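Local coordinates for protein cellulosomal scaffoldin (Acetivibrio cellulolyticus, PDB 3ZUC) that binds crystalline cellulose through this family 3b carbohydrate-binding module of a scaffoldin subunit that organises the cellulosome, at residues 57-69 with 100-112. Numbering follows the deposited sequence.
Sequences FWCDWSPVGSSNV and ANTSIEVQGRFAK
R109 meets W58 and D60 with different surfaces of its guanidinium. Its flat group is layered on the indole of W58, the two planes only 10° apart, with NH1 3.6 Å from W58 CE3. Its edge is given to D60 in a side-on, two-pronged salt bridge: R109 NE reaches D60 OD2 at 2.8 Å and R109 NH2 reaches D60 OD1 at 2.9 Å. Both oxygens use syn lone pairs, and carboxylate and guanidinium are nearly coplanar (7°), so the pairing fixes the rotation of the group above the ring. The bend at chi3 folds the arginine back to this position. A water joins D60 OD2 to Q107 NE2, while Q107 OE1 is hydrogen-bonded to K25 NZ.

Farther along, W61 CZ3 comes within 3.4 Å of E105 CB, and E105 CD sits in the ring plane at the indole edge, the carboxylate standing almost upright to the indole (82°); E105 OE1 is hydrogen-bonded to Y133 OH. P63 CD lies over one face of the indole, offset toward its rim. S62 OG donates to E105 O at 2.8 Å in the carbonyl plane.

On the buried face, the F57 ring passes beside G108, its CE1 3.8 Å from G108 CA, and V106 CG1 meets V69 CG1.

D60 N and W61 N both address Q107 O, the second bond weak at 3.4 Å, and the register slips by one residue. This is a classic beta bulge in the antiparallel pairing of edge strand 55-61 with strand 102-112, within one sheet of the CBM3 beta-sandwich.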
loop_
_atom_site.group_PDB
_atom_site.type_symbol
_atom_site.label_atom_id
_atom_site.label_comp_id
_atom_site.label_asym_id
_atom_site.label_seq_id
_atom_site.Cartn_x
_atom_site.Cartn_y
_atom_site.Cartn_z
ATOM N N PHE A 57 -9.638 -6.309 -0.521
ATOM C CA PHE A 57 -8.214 -6.459 -0.782
ATOM C C PHE A 57 -7.800 -7.910 -0.558
ATOM O O PHE A 57 -8.170 -8.520 0.444
ATOM C CB PHE A 57 -7.427 -5.555 0.175
ATOM C CG PHE A 57 -5.925 -5.730 0.094
ATOM C CD1 PHE A 57 -5.199 -5.135 -0.908
ATOM C CD2 PHE A 57 -5.249 -6.516 1.004
ATOM C CE1 PHE A 57 -3.825 -5.283 -0.978
ATOM C CE2 PHE A 57 -3.859 -6.668 0.929
ATOM C CZ PHE A 57 -3.162 -6.061 -0.065
ATOM N N TRP A 58 -6.971 -8.401 -1.474
ATOM C CA TRP A 58 -6.322 -9.688 -1.326
ATOM C C TRP A 58 -4.820 -9.482 -1.409
ATOM O O TRP A 58 -4.333 -8.836 -2.327
ATOM C CB TRP A 58 -6.745 -10.635 -2.452
ATOM C CG TRP A 58 -8.222 -10.867 -2.552
ATOM C CD1 TRP A 58 -8.980 -11.788 -1.882
ATOM C CD2 TRP A 58 -9.136 -10.158 -3.404
ATOM N NE1 TRP A 58 -10.309 -11.682 -2.263
ATOM C CE2 TRP A 58 -10.424 -10.684 -3.188
ATOM C CE3 TRP A 58 -8.996 -9.110 -4.308
ATOM C CZ2 TRP A 58 -11.553 -10.211 -3.866
ATOM C CZ3 TRP A 58 -10.114 -8.644 -4.975
ATOM C CH2 TRP A 58 -11.370 -9.190 -4.745
ATOM N N CYS A 59 -4.080 -10.053 -0.472
ATOM C CA CYS A 59 -2.635 -10.179 -0.633
ATOM C C CYS A 59 -2.389 -11.524 -1.291
ATOM O O CYS A 59 -2.714 -12.568 -0.724
ATOM C CB CYS A 59 -1.917 -10.078 0.706
ATOM S SG CYS A 59 -0.118 -10.282 0.517
ATOM N N ASP A 60 -1.867 -11.498 -2.504
ATOM C CA ASP A 60 -1.574 -12.732 -3.218
ATOM C C ASP A 60 -0.257 -13.334 -2.784
ATOM O O ASP A 60 -0.115 -14.563 -2.768
ATOM C CB ASP A 60 -1.593 -12.484 -4.710
ATOM C CG ASP A 60 -2.955 -12.071 -5.207
ATOM O OD1 ASP A 60 -3.981 -12.605 -4.737
ATOM O OD2 ASP A 60 -3.001 -11.188 -6.071
ATOM N N TRP A 61 0.697 -12.501 -2.408
ATOM C CA TRP A 61 1.996 -13.004 -2.031
ATOM C C TRP A 61 2.746 -11.982 -1.196
ATOM O O TRP A 61 2.826 -10.792 -1.536
ATOM C CB TRP A 61 2.827 -13.376 -3.271
ATOM C CG TRP A 61 4.242 -13.667 -2.917
ATOM C CD1 TRP A 61 4.721 -14.738 -2.224
ATOM C CD2 TRP A 61 5.370 -12.852 -3.227
ATOM N NE1 TRP A 61 6.085 -14.624 -2.075
ATOM C CE2 TRP A 61 6.506 -13.474 -2.690
ATOM C CE3 TRP A 61 5.522 -11.639 -3.907
ATOM C CZ2 TRP A 61 7.787 -12.916 -2.803
ATOM C CZ3 TRP A 61 6.777 -11.097 -4.026
ATOM C CH2 TRP A 61 7.896 -11.733 -3.483
ATOM N N SER A 62 3.337 -12.480 -0.119
ATOM C CA SER A 62 4.372 -11.782 0.598
ATOM C C SER A 62 5.223 -12.842 1.287
ATOM O O SER A 62 4.679 -13.824 1.780
ATOM C CB SER A 62 3.799 -10.871 1.681
ATOM O OG SER A 62 4.822 -10.173 2.372
ATOM N N PRO A 63 6.544 -12.620 1.398
ATOM C CA PRO A 63 7.360 -13.572 2.153
ATOM C C PRO A 63 6.889 -13.797 3.598
ATOM O O PRO A 63 7.184 -14.834 4.193
ATOM C CB PRO A 63 8.752 -12.926 2.122
ATOM C CG PRO A 63 8.767 -12.071 0.920
ATOM C CD PRO A 63 7.370 -11.579 0.752
ATOM N N VAL A 64 6.200 -12.827 4.185
ATOM C CA VAL A 64 5.762 -12.980 5.570
ATOM C C VAL A 64 4.528 -13.855 5.696
ATOM O O VAL A 64 4.096 -14.123 6.809
ATOM C CB VAL A 64 5.515 -11.621 6.253
ATOM C CG1 VAL A 64 6.749 -10.768 6.144
ATOM C CG2 VAL A 64 4.281 -10.922 5.660
ATOM N N GLY A 65 3.963 -14.291 4.565
ATOM C CA GLY A 65 2.765 -15.105 4.544
ATOM C C GLY A 65 1.585 -14.236 4.198
ATOM O O GLY A 65 1.214 -13.340 4.961
ATOM N N SER A 66 1.005 -14.472 3.027
ATOM C CA SER A 66 -0.037 -13.592 2.522
ATOM C C SER A 66 -1.229 -13.493 3.466
ATOM O O SER A 66 -1.878 -12.444 3.518
ATOM C CB SER A 66 -0.483 -14.014 1.126
ATOM O OG SER A 66 -1.140 -15.245 1.165
ATOM N N SER A 67 -1.529 -14.551 4.213
ATOM C CA SER A 67 -2.665 -14.505 5.139
ATOM C C SER A 67 -2.442 -13.539 6.305
ATOM O O SER A 67 -3.400 -13.181 6.993
ATOM C CB SER A 67 -2.995 -15.899 5.696
ATOM O OG SER A 67 -1.973 -16.366 6.531
ATOM N N ASN A 68 -1.196 -13.118 6.503
ATOM C CA ASN A 68 -0.852 -12.173 7.554
ATOM C C ASN A 68 -0.968 -10.719 7.104
ATOM O O ASN A 68 -0.704 -9.820 7.893
ATOM C CB ASN A 68 0.561 -12.469 8.049
ATOM C CG ASN A 68 0.647 -13.811 8.687
ATOM O OD1 ASN A 68 -0.222 -14.175 9.469
ATOM N ND2 ASN A 68 1.699 -14.549 8.400
ATOM N N VAL A 69 -1.365 -10.489 5.853
ATOM C CA VAL A 69 -1.442 -9.154 5.274
ATOM C C VAL A 69 -2.878 -8.903 4.864
ATOM O O VAL A 69 -3.418 -9.647 4.044
ATOM C CB VAL A 69 -0.535 -9.061 4.041
ATOM C CG1 VAL A 69 -0.595 -7.666 3.446
ATOM C CG2 VAL A 69 0.898 -9.472 4.367
ATOM N N ALA A 100 17.304 -6.280 9.990
ATOM C CA ALA A 100 18.171 -5.239 9.496
ATOM C C ALA A 100 18.649 -5.538 8.083
ATOM O O ALA A 100 19.021 -6.671 7.774
ATOM C CB ALA A 100 19.370 -5.088 10.435
ATOM N N ASN A 101 18.643 -4.518 7.236
ATOM C CA ASN A 101 19.204 -4.647 5.905
ATOM C C ASN A 101 18.565 -5.814 5.164
ATOM O O ASN A 101 19.263 -6.623 4.540
ATOM C CB ASN A 101 20.712 -4.830 6.022
ATOM C CG ASN A 101 21.331 -3.786 6.908
ATOM O OD1 ASN A 101 21.156 -2.588 6.681
ATOM N ND2 ASN A 101 22.012 -4.229 7.956
ATOM N N THR A 102 17.243 -5.929 5.280
ATOM C CA THR A 102 16.480 -6.899 4.487
ATOM C C THR A 102 15.227 -6.264 3.971
ATOM O O THR A 102 14.762 -5.257 4.496
ATOM C CB THR A 102 16.123 -8.182 5.257
ATOM O OG1 THR A 102 15.084 -7.975 6.214
ATOM C CG2 THR A 102 17.319 -8.692 5.980
ATOM N N SER A 103 14.650 -6.875 2.948
ATOM C CA SER A 103 13.440 -6.353 2.359
ATOM C C SER A 103 12.428 -7.447 2.113
ATOM O O SER A 103 12.774 -8.621 1.945
ATOM C CB SER A 103 13.758 -5.674 1.038
ATOM O OG SER A 103 14.178 -6.633 0.088
ATOM N N ILE A 104 11.170 -7.034 2.073
ATOM C CA ILE A 104 10.074 -7.910 1.713
ATOM C C ILE A 104 9.182 -7.212 0.702
ATOM O O ILE A 104 9.004 -5.996 0.713
ATOM C CB ILE A 104 9.229 -8.329 2.918
ATOM C CG1 ILE A 104 8.675 -7.117 3.655
ATOM C CG2 ILE A 104 10.027 -9.256 3.844
ATOM C CD1 ILE A 104 7.568 -7.439 4.659
ATOM N N GLU A 105 8.573 -8.012 -0.164
ATOM C CA GLU A 105 7.541 -7.540 -1.076
ATOM C C GLU A 105 6.155 -7.814 -0.483
ATOM O O GLU A 105 5.954 -8.792 0.244
ATOM C CB GLU A 105 7.657 -8.242 -2.441
ATOM C CG GLU A 105 8.957 -7.908 -3.193
ATOM C CD GLU A 105 9.056 -8.464 -4.612
ATOM O OE1 GLU A 105 8.122 -8.298 -5.408
ATOM O OE2 GLU A 105 10.127 -9.011 -4.955
ATOM N N VAL A 106 5.198 -6.955 -0.836
ATOM C CA VAL A 106 3.792 -7.138 -0.518
ATOM C C VAL A 106 3.029 -6.896 -1.816
ATOM O O VAL A 106 3.006 -5.781 -2.324
ATOM C CB VAL A 106 3.338 -6.162 0.556
ATOM C CG1 VAL A 106 1.882 -6.364 0.847
ATOM C CG2 VAL A 106 4.159 -6.355 1.828
ATOM N N GLN A 107 2.430 -7.949 -2.355
ATOM C CA GLN A 107 1.784 -7.907 -3.666
ATOM C C GLN A 107 0.300 -8.222 -3.497
ATOM O O GLN A 107 -0.055 -9.287 -2.986
ATOM C CB GLN A 107 2.429 -8.950 -4.574
ATOM C CG GLN A 107 1.804 -9.084 -5.936
ATOM C CD GLN A 107 2.676 -9.888 -6.858
ATOM O OE1 GLN A 107 3.886 -9.653 -6.918
ATOM N NE2 GLN A 107 2.097 -10.835 -7.578
ATOM N N GLY A 108 -0.528 -7.213 -3.765
ATOM C CA GLY A 108 -1.973 -7.318 -3.566
ATOM C C GLY A 108 -2.824 -6.841 -4.741
ATOM O O GLY A 108 -2.320 -6.193 -5.655
ATOM N N ARG A 109 -4.117 -7.212 -4.746
ATOM C CA ARG A 109 -5.103 -6.621 -5.657
ATOM C C ARG A 109 -6.256 -6.124 -4.798
ATOM O O ARG A 109 -6.474 -6.603 -3.686
ATOM C CB ARG A 109 -5.673 -7.641 -6.712
ATOM C CG ARG A 109 -4.625 -8.301 -7.607
ATOM C CD ARG A 109 -5.204 -9.564 -8.243
ATOM N NE ARG A 109 -5.439 -10.556 -7.210
ATOM C CZ ARG A 109 -6.611 -11.006 -6.783
ATOM N NH1 ARG A 109 -7.766 -10.643 -7.353
ATOM N NH2 ARG A 109 -6.605 -11.839 -5.751
ATOM N N PHE A 110 -7.044 -5.203 -5.348
ATOM C CA PHE A 110 -8.365 -4.924 -4.820
ATOM C C PHE A 110 -9.344 -4.629 -5.932
ATOM O O PHE A 110 -8.977 -4.230 -7.038
ATOM C CB PHE A 110 -8.355 -3.859 -3.722
ATOM C CG PHE A 110 -7.917 -2.451 -4.099
ATOM C CD1 PHE A 110 -6.591 -2.056 -3.965
ATOM C CD2 PHE A 110 -8.861 -1.495 -4.460
ATOM C CE1 PHE A 110 -6.217 -0.742 -4.177
ATOM C CE2 PHE A 110 -8.478 -0.171 -4.676
ATOM C CZ PHE A 110 -7.168 0.199 -4.524
ATOM N N ALA A 111 -10.617 -4.878 -5.620
ATOM C CA ALA A 111 -11.707 -4.764 -6.576
ATOM C C ALA A 111 -13.002 -4.472 -5.835
ATOM O O ALA A 111 -13.118 -4.676 -4.627
ATOM C CB ALA A 111 -11.857 -6.042 -7.394
ATOM N N LYS A 112 -13.998 -4.046 -6.602
ATOM C CA LYS A 112 -15.344 -3.793 -6.108
ATOM C C LYS A 112 -16.169 -5.078 -6.119
ATOM O O LYS A 112 -15.932 -5.993 -6.909
ATOM C CB LYS A 112 -16.023 -2.756 -7.005
ATOM C CG LYS A 112 -15.281 -1.441 -7.032
ATOM C CD LYS A 112 -15.949 -0.435 -7.966
ATOM C CE LYS A 112 -15.074 0.774 -8.118
ATOM N NZ LYS A 112 -15.709 1.843 -8.936
HETATM O O HOH W 1 -0.827 -10.733 -7.603
#